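Local coordinates for aldo-keto reductase AKR2E4 (Bombyx mori, PDB 3WCZ), which reduces 3-dehydroecdysone with NADPH as an NADP-dependent aldo-keto reductase and may take part in regulating moulting, at residues 160-169 against 192-201; 182-190 against 285-295. All coordinates share one frame; numbering follows the deposited sequence.

Contact 1 of 2, residues 160-169 against 192-201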
loop_
_atom_site.group_PDB
_atom_site.type_symbol
_atom_site.label_atom_id
_atom_site.label_comp_id
_atom_site.label_asym_id
_atom_site.label_seq_id
_atom_site.Cartn_x
_atom_site.Cartn_y
_atom_site.Cartn_z
ATOM N N PHE A 160 -7.641 -6.971 -5.265
ATOM C CA PHE A 160 -8.558 -8.103 -5.373
ATOM C C PHE A 160 -9.926 -7.737 -4.803
ATOM O O PHE A 160 -10.026 -7.186 -3.700
ATOM C CB PHE A 160 -8.050 -9.355 -4.636
ATOM C CG PHE A 160 -7.055 -10.181 -5.423
ATOM C CD1 PHE A 160 -5.961 -9.596 -6.040
ATOM C CD2 PHE A 160 -7.184 -11.566 -5.495
ATOM C CE1 PHE A 160 -5.050 -10.366 -6.732
ATOM C CE2 PHE A 160 -6.271 -12.336 -6.213
ATOM C CZ PHE A 160 -5.210 -11.748 -6.805
ATOM N N ASN A 161 -10.999 -8.080 -5.507
ATOM C CA ASN A 161 -12.334 -7.818 -4.999
ATOM C C ASN A 161 -12.830 -8.963 -4.125
ATOM O O ASN A 161 -12.125 -9.947 -3.890
ATOM C CB ASN A 161 -13.285 -7.483 -6.160
ATOM C CG ASN A 161 -13.555 -8.652 -7.080
ATOM O OD1 ASN A 161 -13.547 -9.810 -6.675
ATOM N ND2 ASN A 161 -13.806 -8.344 -8.347
ATOM N N ALA A 162 -14.045 -8.838 -3.619
ATOM C CA ALA A 162 -14.498 -9.797 -2.624
ATOM C C ALA A 162 -14.614 -11.208 -3.183
ATOM O O ALA A 162 -14.259 -12.174 -2.507
ATOM C CB ALA A 162 -15.832 -9.349 -2.010
ATOM N N THR A 163 -15.128 -11.324 -4.401
ATOM C CA THR A 163 -15.272 -12.631 -5.039
ATOM C C THR A 163 -13.912 -13.278 -5.263
ATOM O O THR A 163 -13.734 -14.496 -5.102
ATOM C CB THR A 163 -16.050 -12.484 -6.370
ATOM O OG1 THR A 163 -17.412 -12.143 -6.063
ATOM C CG2 THR A 163 -16.007 -13.772 -7.176
ATOM N N GLN A 164 -12.938 -12.474 -5.662
ATOM C CA GLN A 164 -11.589 -12.971 -5.894
ATOM C C GLN A 164 -10.914 -13.384 -4.593
ATOM O O GLN A 164 -10.211 -14.392 -4.543
ATOM C CB GLN A 164 -10.755 -11.908 -6.614
ATOM C CG GLN A 164 -11.263 -11.650 -8.005
ATOM C CD GLN A 164 -10.659 -10.418 -8.661
ATOM O OE1 GLN A 164 -10.270 -9.443 -8.002
ATOM N NE2 GLN A 164 -10.571 -10.457 -9.972
ATOM N N ILE A 165 -11.126 -12.620 -3.535
ATOM C CA ILE A 165 -10.602 -12.984 -2.231
ATOM C C ILE A 165 -11.202 -14.324 -1.773
ATOM O O ILE A 165 -10.459 -15.219 -1.341
ATOM C CB ILE A 165 -10.874 -11.885 -1.193
ATOM C CG1 ILE A 165 -9.964 -10.686 -1.420
ATOM C CG2 ILE A 165 -10.701 -12.424 0.218
ATOM C CD1 ILE A 165 -8.496 -10.947 -1.186
ATOM N N THR A 166 -12.516 -14.462 -1.887
ATOM C CA THR A 166 -13.160 -15.717 -1.481
ATOM C C THR A 166 -12.605 -16.900 -2.294
ATOM O O THR A 166 -12.300 -17.967 -1.725
ATOM C CB THR A 166 -14.685 -15.592 -1.651
ATOM O OG1 THR A 166 -15.157 -14.615 -0.727
ATOM C CG2 THR A 166 -15.412 -16.912 -1.423
ATOM N N ARG A 167 -12.470 -16.736 -3.610
ATOM C CA ARG A 167 -11.999 -17.825 -4.446
ATOM C C ARG A 167 -10.574 -18.171 -4.101
ATOM O O ARG A 167 -10.187 -19.346 -4.058
ATOM C CB ARG A 167 -12.118 -17.438 -5.915
ATOM C CG ARG A 167 -11.686 -18.522 -6.885
ATOM C CD ARG A 167 -12.229 -18.263 -8.291
ATOM N NE ARG A 167 -11.781 -19.283 -9.238
ATOM C CZ ARG A 167 -10.620 -19.251 -9.874
ATOM N NH1 ARG A 167 -9.749 -18.263 -9.706
ATOM N NH2 ARG A 167 -10.295 -20.247 -10.699
ATOM N N LEU A 168 -9.754 -17.156 -3.882
ATOM C CA LEU A 168 -8.371 -17.374 -3.532
ATOM C C LEU A 168 -8.268 -18.120 -2.216
ATOM O O LEU A 168 -7.532 -19.119 -2.145
ATOM C CB LEU A 168 -7.616 -16.027 -3.512
ATOM C CG LEU A 168 -6.134 -16.106 -3.170
ATOM C CD1 LEU A 168 -5.427 -17.007 -4.172
ATOM C CD2 LEU A 168 -5.493 -14.722 -3.164
ATOM N N VAL A 169 -9.042 -17.720 -1.200
ATOM C CA VAL A 169 -9.045 -18.374 0.096
ATOM C C VAL A 169 -9.504 -19.839 -0.004
ATOM O O VAL A 169 -8.915 -20.721 0.623
ATOM C CB VAL A 169 -9.916 -17.603 1.117
ATOM C CG1 VAL A 169 -10.095 -18.420 2.372
ATOM C CG2 VAL A 169 -9.278 -16.248 1.424
ATOM N N LEU A 192 -15.841 -4.476 1.308
ATOM C CA LEU A 192 -14.664 -5.278 1.003
ATOM C C LEU A 192 -13.721 -5.318 2.190
ATOM O O LEU A 192 -13.157 -6.363 2.490
ATOM C CB LEU A 192 -13.939 -4.747 -0.241
ATOM C CG LEU A 192 -12.689 -5.545 -0.661
ATOM C CD1 LEU A 192 -12.970 -7.027 -0.823
ATOM C CD2 LEU A 192 -12.088 -4.980 -1.944
ATOM N N VAL A 193 -13.543 -4.194 2.867
ATOM C CA VAL A 193 -12.722 -4.189 4.075
ATOM C C VAL A 193 -13.281 -5.159 5.115
ATOM O O VAL A 193 -12.553 -5.974 5.692
ATOM C CB VAL A 193 -12.574 -2.779 4.647
ATOM C CG1 VAL A 193 -12.001 -2.818 6.033
ATOM C CG2 VAL A 193 -11.712 -1.944 3.738
ATOM N N ALA A 194 -14.582 -5.086 5.349
ATOM C CA ALA A 194 -15.214 -5.982 6.316
ATOM C C ALA A 194 -15.025 -7.446 5.914
ATOM O O ALA A 194 -14.750 -8.308 6.748
ATOM C CB ALA A 194 -16.688 -5.650 6.471
ATOM N N HIS A 195 -15.182 -7.743 4.627
ATOM C CA HIS A 195 -15.008 -9.109 4.135
ATOM C C HIS A 195 -13.596 -9.597 4.426
ATOM O O HIS A 195 -13.385 -10.690 4.962
ATOM C CB HIS A 195 -15.309 -9.090 2.641
ATOM C CG HIS A 195 -15.233 -10.422 1.969
ATOM N ND1 HIS A 195 -16.111 -11.451 2.241
ATOM C CD2 HIS A 195 -14.415 -10.869 0.998
ATOM C CE1 HIS A 195 -15.817 -12.480 1.465
ATOM N NE2 HIS A 195 -14.795 -12.148 0.701
ATOM N N CYS A 196 -12.604 -8.807 4.048
ATOM C CA CYS A 196 -11.227 -9.219 4.275
ATOM C C CYS A 196 -10.951 -9.419 5.755
ATOM O O CYS A 196 -10.368 -10.431 6.159
ATOM C CB CYS A 196 -10.255 -8.206 3.675
ATOM S SG CYS A 196 -10.274 -8.177 1.855
ATOM N N GLN A 197 -11.360 -8.465 6.574
ATOM C CA GLN A 197 -11.092 -8.562 8.001
ATOM C C GLN A 197 -11.766 -9.776 8.606
ATOM O O GLN A 197 -11.167 -10.451 9.469
ATOM C CB GLN A 197 -11.499 -7.272 8.691
ATOM C CG GLN A 197 -10.563 -6.113 8.319
ATOM C CD GLN A 197 -10.965 -4.792 8.933
ATOM O OE1 GLN A 197 -12.118 -4.595 9.330
ATOM N NE2 GLN A 197 -10.007 -3.860 8.987
ATOM N N SER A 198 -12.969 -10.088 8.149
ATOM C CA SER A 198 -13.664 -11.270 8.665
ATOM C C SER A 198 -12.888 -12.555 8.383
ATOM O O SER A 198 -13.058 -13.558 9.109
ATOM C CB SER A 198 -15.074 -11.400 8.099
ATOM O OG SER A 198 -15.073 -11.867 6.750
ATOM N N LEU A 199 -12.083 -12.565 7.323
ATOM C CA LEU A 199 -11.292 -13.729 6.928
ATOM C C LEU A 199 -9.850 -13.700 7.493
ATOM O O LEU A 199 -9.024 -14.519 7.111
ATOM C CB LEU A 199 -11.240 -13.790 5.405
ATOM C CG LEU A 199 -12.569 -14.156 4.749
ATOM C CD1 LEU A 199 -12.546 -13.869 3.267
ATOM C CD2 LEU A 199 -12.862 -15.611 4.985
ATOM N N GLY A 200 -9.558 -12.746 8.363
ATOM C CA GLY A 200 -8.224 -12.581 8.912
ATOM C C GLY A 200 -7.190 -12.036 7.943
ATOM O O GLY A 200 -5.990 -12.250 8.128
ATOM N N ILE A 201 -7.663 -11.327 6.927
ATOM C CA ILE A 201 -6.806 -10.700 5.943
ATOM C C ILE A 201 -6.791 -9.198 6.234
ATOM O O ILE A 201 -7.827 -8.536 6.145
ATOM C CB ILE A 201 -7.338 -10.990 4.529
ATOM C CG1 ILE A 201 -7.370 -12.493 4.241
ATOM C CG2 ILE A 201 -6.512 -10.240 3.470
ATOM C CD1 ILE A 201 -8.112 -12.848 2.964
#
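Two successive outer helices of the aldo-keto reductase TIM barrel, 162-169 and 192-198, pack here through Ala162, Ile165 and Val169 on one and Leu192 and His195 on the other, with Leu199 just past its end. Their axes, 13° apart with a closest approach of 10.3 Å, run in the same direction, as successive helices of a (beta/alpha)8 barrel do.

The polar link comes from His195. With CG anti to the backbone N (chi1 -178°), the imidazole extends across to the other helix, where Thr166 OG1 lies 2.9 Å from His195 NE2, in the ring plane and at its edge; this hydrogen bond is weak, and either atom could donate. His195 NE2 also stands 3.3 Å from Ala162 O, a weak bond bent to 124°. One face of the imidazole carries Leu199 CD1 from the same segment, displaced toward the ring's rim.

Beyond this link, toward the C-terminal ends, the contact is apolar. Ile165 CG2 touches both Leu199 CD1 and Ile201 CD1 at 3.8 Å, the isoleucine lying alongside each partner and pointing the opposite way, whereas Val169 CG2 and Ile201 CD1 meet tip to tip at 3.9 Å. At the N-terminal end Leu192 CD1 rests against Ala162 N (3.5 Å), beside the capping box of Asn161 and Gln164. The other helix ends in a Schellman motif with Gly200 as its C-prime residue, which turns the chain so that Ile201 joins the interface.

Inward, Ile165 rests on Val157 and Asn179, and Leu192 on Ile181, of strands 152-158 and 178-182; Leu168 packs against helix 136-148.

Contact 2 of 2, residues 182-190 against 285-295. With EDO (1,2-ethanediol), chain F; EDO (1,2-ethanediol), chain E.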
loop_
_atom_site.group_PDB
_atom_site.type_symbol
_atom_site.label_atom_id
_atom_site.label_comp_id
_atom_site.label_asym_id
_atom_site.label_seq_id
_atom_site.Cartn_x
_atom_site.Cartn_y
_atom_site.Cartn_z
ATOM N N GLU A 182 -7.550 0.537 -2.495
ATOM C CA GLU A 182 -7.749 1.972 -2.330
ATOM C C GLU A 182 -8.761 2.269 -1.245
ATOM O O GLU A 182 -9.903 1.838 -1.354
ATOM C CB GLU A 182 -8.225 2.586 -3.645
ATOM C CG GLU A 182 -8.319 4.075 -3.532
ATOM C CD GLU A 182 -8.757 4.780 -4.786
ATOM O OE1 GLU A 182 -8.513 4.307 -5.906
ATOM O OE2 GLU A 182 -9.317 5.882 -4.649
ATOM N N VAL A 183 -8.361 3.015 -0.216
ATOM C CA VAL A 183 -9.295 3.436 0.819
ATOM C C VAL A 183 -9.026 4.879 1.193
ATOM O O VAL A 183 -7.899 5.246 1.566
ATOM C CB VAL A 183 -9.283 2.542 2.091
ATOM C CG1 VAL A 183 -10.508 2.846 2.932
ATOM C CG2 VAL A 183 -9.229 1.069 1.729
ATOM N N ASN A 184 -10.078 5.695 1.089
ATOM C CA ASN A 184 -10.009 7.123 1.373
ATOM C C ASN A 184 -11.466 7.610 1.465
ATOM O O ASN A 184 -12.392 6.815 1.304
ATOM C CB ASN A 184 -9.184 7.852 0.298
ATOM C CG ASN A 184 -9.675 7.554 -1.097
ATOM O OD1 ASN A 184 -10.881 7.672 -1.372
ATOM N ND2 ASN A 184 -8.776 7.111 -1.970
ATOM N N PRO A 185 -11.689 8.912 1.761
ATOM C CA PRO A 185 -13.071 9.275 2.109
ATOM C C PRO A 185 -14.076 9.157 0.982
ATOM O O PRO A 185 -15.270 8.965 1.239
ATOM C CB PRO A 185 -12.950 10.749 2.561
ATOM C CG PRO A 185 -11.537 10.839 3.115
ATOM C CD PRO A 185 -10.718 9.940 2.179
ATOM N N THR A 186 -13.611 9.282 -0.245
ATOM C CA THR A 186 -14.511 9.174 -1.396
ATOM C C THR A 186 -14.565 7.768 -2.017
ATOM O O THR A 186 -15.329 7.536 -2.973
ATOM C CB THR A 186 -14.200 10.250 -2.458
ATOM O OG1 THR A 186 -12.787 10.434 -2.601
ATOM C CG2 THR A 186 -14.785 11.563 -2.023
ATOM N N ASN A 187 -13.803 6.840 -1.446
ATOM C CA ASN A 187 -13.785 5.442 -1.922
ATOM C C ASN A 187 -13.501 4.573 -0.703
ATOM O O ASN A 187 -12.368 4.119 -0.478
ATOM C CB ASN A 187 -12.748 5.229 -3.018
ATOM C CG ASN A 187 -12.921 3.902 -3.754
ATOM O OD1 ASN A 187 -13.830 3.764 -4.561
ATOM N ND2 ASN A 187 -12.046 2.935 -3.495
ATOM N N THR A 188 -14.519 4.370 0.114
ATOM C CA THR A 188 -14.314 3.850 1.453
ATOM C C THR A 188 -14.256 2.312 1.540
ATOM O O THR A 188 -13.802 1.754 2.549
ATOM C CB THR A 188 -15.392 4.359 2.400
ATOM O OG1 THR A 188 -16.667 3.971 1.893
ATOM C CG2 THR A 188 -15.343 5.861 2.547
ATOM N N GLN A 189 -14.738 1.640 0.495
ATOM C CA GLN A 189 -14.700 0.176 0.379
ATOM C C GLN A 189 -15.121 -0.531 1.658
ATOM O O GLN A 189 -14.464 -1.493 2.111
ATOM C CB GLN A 189 -13.321 -0.339 -0.084
ATOM C CG GLN A 189 -12.834 0.338 -1.356
ATOM C CD GLN A 189 -12.123 -0.586 -2.303
ATOM O OE1 GLN A 189 -12.631 -1.669 -2.643
ATOM N NE2 GLN A 189 -10.989 -0.165 -2.783
ATOM N N GLU A 190 -16.250 -0.130 2.242
ATOM C CA GLU A 190 -16.628 -0.692 3.524
ATOM C C GLU A 190 -16.919 -2.195 3.469
ATOM O O GLU A 190 -16.416 -2.953 4.293
ATOM C CB GLU A 190 -17.750 0.127 4.170
ATOM C CG GLU A 190 -17.222 1.529 4.579
ATOM C CD GLU A 190 -18.307 2.596 4.716
ATOM O OE1 GLU A 190 -19.196 2.379 5.525
ATOM O OE2 GLU A 190 -18.290 3.639 4.011
ATOM N N ILE A 285 -16.891 10.672 8.289
ATOM C CA ILE A 285 -15.991 10.616 7.156
ATOM C C ILE A 285 -16.476 9.554 6.151
ATOM O O ILE A 285 -16.428 9.786 4.942
ATOM C CB ILE A 285 -14.532 10.387 7.596
ATOM C CG1 ILE A 285 -14.054 11.602 8.392
ATOM C CG2 ILE A 285 -13.653 10.146 6.390
ATOM C CD1 ILE A 285 -12.721 11.388 9.081
ATOM N N ASN A 286 -17.004 8.441 6.645
ATOM C CA ASN A 286 -17.553 7.416 5.753
ATOM C C ASN A 286 -18.642 8.000 4.872
ATOM O O ASN A 286 -18.834 7.520 3.755
ATOM C CB ASN A 286 -18.150 6.251 6.547
ATOM C CG ASN A 286 -17.104 5.294 7.094
ATOM O OD1 ASN A 286 -15.981 5.226 6.611
ATOM N ND2 ASN A 286 -17.499 4.526 8.096
ATOM N N GLN A 287 -19.322 9.043 5.328
ATOM C CA GLN A 287 -20.405 9.619 4.564
ATOM C C GLN A 287 -19.960 10.380 3.322
ATOM O O GLN A 287 -20.802 10.736 2.497
ATOM C CB GLN A 287 -21.283 10.493 5.470
ATOM C CG GLN A 287 -22.079 9.695 6.496
ATOM C CD GLN A 287 -22.937 8.623 5.851
ATOM O OE1 GLN A 287 -23.868 8.923 5.103
ATOM N NE2 GLN A 287 -22.613 7.363 6.118
ATOM N N PHE A 288 -18.662 10.671 3.192
ATOM C CA PHE A 288 -18.135 11.245 1.965
ATOM C C PHE A 288 -18.062 10.215 0.803
ATOM O O PHE A 288 -17.786 10.582 -0.338
ATOM C CB PHE A 288 -16.735 11.799 2.203
ATOM C CG PHE A 288 -16.699 13.072 2.993
ATOM C CD1 PHE A 288 -17.309 14.221 2.512
ATOM C CD2 PHE A 288 -16.013 13.119 4.211
ATOM C CE1 PHE A 288 -17.246 15.418 3.243
ATOM C CE2 PHE A 288 -15.949 14.313 4.949
ATOM C CZ PHE A 288 -16.563 15.454 4.462
ATOM N N ASN A 289 -18.295 8.933 1.087
ATOM C CA ASN A 289 -18.072 7.929 0.053
ATOM C C ASN A 289 -18.862 8.204 -1.215
ATOM O O ASN A 289 -20.077 8.442 -1.161
ATOM C CB ASN A 289 -18.460 6.548 0.563
ATOM C CG ASN A 289 -18.121 5.474 -0.437
ATOM O OD1 ASN A 289 -17.057 5.501 -1.036
ATOM N ND2 ASN A 289 -19.052 4.554 -0.662
ATOM N N LYS A 290 -18.184 8.053 -2.354
ATOM C CA LYS A 290 -18.792 8.146 -3.675
ATOM C C LYS A 290 -18.429 6.930 -4.522
ATOM O O LYS A 290 -18.780 6.877 -5.700
ATOM C CB LYS A 290 -18.264 9.391 -4.396
ATOM C CG LYS A 290 -18.654 10.696 -3.774
ATOM C CD LYS A 290 -20.109 10.925 -3.957
ATOM C CE LYS A 290 -20.483 12.364 -3.580
ATOM N NZ LYS A 290 -21.936 12.609 -3.798
ATOM N N ASN A 291 -17.692 5.977 -3.954
ATOM C CA ASN A 291 -17.106 4.875 -4.743
ATOM C C ASN A 291 -16.413 5.431 -5.975
ATOM O O ASN A 291 -16.503 4.875 -7.084
ATOM C CB ASN A 291 -18.163 3.849 -5.133
ATOM C CG ASN A 291 -18.935 3.346 -3.925
ATOM O OD1 ASN A 291 -18.370 2.846 -2.954
ATOM N ND2 ASN A 291 -20.246 3.509 -3.963
ATOM N N HIS A 292 -15.672 6.507 -5.785
ATOM C CA HIS A 292 -14.986 7.181 -6.866
ATOM C C HIS A 292 -13.503 6.962 -6.647
ATOM O O HIS A 292 -12.922 7.497 -5.703
ATOM C CB HIS A 292 -15.345 8.667 -6.834
ATOM C CG HIS A 292 -14.756 9.486 -7.944
ATOM N ND1 HIS A 292 -15.329 10.676 -8.350
ATOM C CD2 HIS A 292 -13.669 9.311 -8.732
ATOM C CE1 HIS A 292 -14.623 11.190 -9.336
ATOM N NE2 HIS A 292 -13.611 10.383 -9.593
ATOM N N ARG A 293 -12.893 6.192 -7.538
ATOM C CA ARG A 293 -11.506 5.792 -7.392
ATOM C C ARG A 293 -10.544 6.838 -7.893
ATOM O O ARG A 293 -10.704 7.379 -8.992
ATOM C CB ARG A 293 -11.247 4.467 -8.099
ATOM C CG ARG A 293 -12.063 3.315 -7.583
ATOM C CD ARG A 293 -11.971 2.115 -8.535
ATOM N NE ARG A 293 -12.800 0.999 -8.118
ATOM C CZ ARG A 293 -12.446 0.093 -7.220
ATOM N NH1 ARG A 293 -11.272 0.141 -6.621
ATOM N NH2 ARG A 293 -13.303 -0.866 -6.914
ATOM N N VAL A 294 -9.532 7.136 -7.093
ATOM C CA VAL A 294 -8.354 7.856 -7.537
ATOM C C VAL A 294 -7.626 7.083 -8.634
ATOM O O VAL A 294 -7.170 7.662 -9.615
ATOM C CB VAL A 294 -7.379 8.114 -6.366
ATOM C CG1 VAL A 294 -6.047 8.670 -6.851
ATOM C CG2 VAL A 294 -7.997 9.073 -5.373
ATOM N N ILE A 295 -7.504 5.772 -8.454
ATOM C CA ILE A 295 -6.771 4.924 -9.406
ATOM C C ILE A 295 -7.770 4.265 -10.351
ATOM O O ILE A 295 -8.516 3.364 -9.983
ATOM C CB ILE A 295 -5.870 3.877 -8.667
ATOM C CG1 ILE A 295 -4.855 4.595 -7.755
ATOM C CG2 ILE A 295 -5.175 2.945 -9.652
ATOM C CD1 ILE A 295 -3.864 5.519 -8.452
HETATM C C1 EDO F . -11.113 -3.752 -4.932
HETATM O O1 EDO F . -11.708 -2.443 -4.971
HETATM C C2 EDO F . -10.396 -4.021 -6.220
HETATM O O2 EDO F . -9.483 -2.959 -6.533
HETATM C C1 EDO E . -21.186 1.191 -1.042
HETATM O O1 EDO E . -21.655 2.541 -1.295
HETATM C C2 EDO E . -21.352 0.783 0.418
HETATM O O2 EDO E . -20.545 1.618 1.275
HETATM O O HOH W 1 -8.674 -0.743 -4.936
HETATM O O HOH W 2 -8.866 1.918 -7.109
HETATM O O HOH W 3 -11.352 8.622 -3.851
HETATM O O HOH W 4 -15.707 2.381 -2.117
#
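Glu182, at the C-terminal end of a TIM-barrel strand, presents its carboxylate to the backbone of Val294 and Ile295, where the chain beyond helix 279-286 passes the beta-alpha loop 182-190. Its side chain is extended, CG anti to the backbone N (chi1 -175°), and crosses that of Val294 at about a right angle. Val294 N takes the syn lone pair of Glu182 OE2 at 2.8 Å, and Ile295 N reaches Glu182 OE1 at 3.1 Å, also on the syn side but 30° out of the carboxylate plane. Asn184 ND2 approaches Glu182 OE2 from the anti side and also binds Ser207 O. These bonds hold the carboxylate beside Ile295, which touches NADP.

Thr186 O is gripped from opposite faces of its plane by His292 N and Lys290 N, both 3.0 Å away. Asn289 OD1 likewise accepts from opposite faces: Thr188 N at 3.0 Å, and Asn291 N, closing an Asx turn. The carboxylate of Glu190 stacks on the amide of Asn286, their planes 19° apart; Thr188 OG1 donates to the anti lone pair of Glu190 OE2, and Asn286 OD1 bonds to Tyr248 OH. Pro185 CB packs against Ile285 CG2 and Phe288 CB.

Asn187 ND2 lies over one face of the Arg293 guanidinium, the amide steeply inclined to it. At the guanidinium edge, an ethanediol, probably from crystallisation, places O1 at 3.0 Å from Arg293 NH2 and 2.6 Å from Gln189 OE1.

Overall arrangement
Segments 160-169 and 192-201 of contact 1 pair two helices on the outside of the barrel, whereas contact 2 joins a loop after a barrel strand to the chain leaving helix 279-286. Both are partly buried, and their centres lie about 18 Å apart. Segment 182-190 leads directly into helix 190-198, so the two contacts adjoin in sequence through that element. Contact 1 buries 391 Å², largely aliphatic, with weak polar bonds at one histidine; contact 2 buries 724 Å² and relies on backbone N-H groups, carboxylate, amides and ordered waters. Contact 2 borders the cofactor, while contact 1 stays about 10 Å from it at the side chain of Phe160.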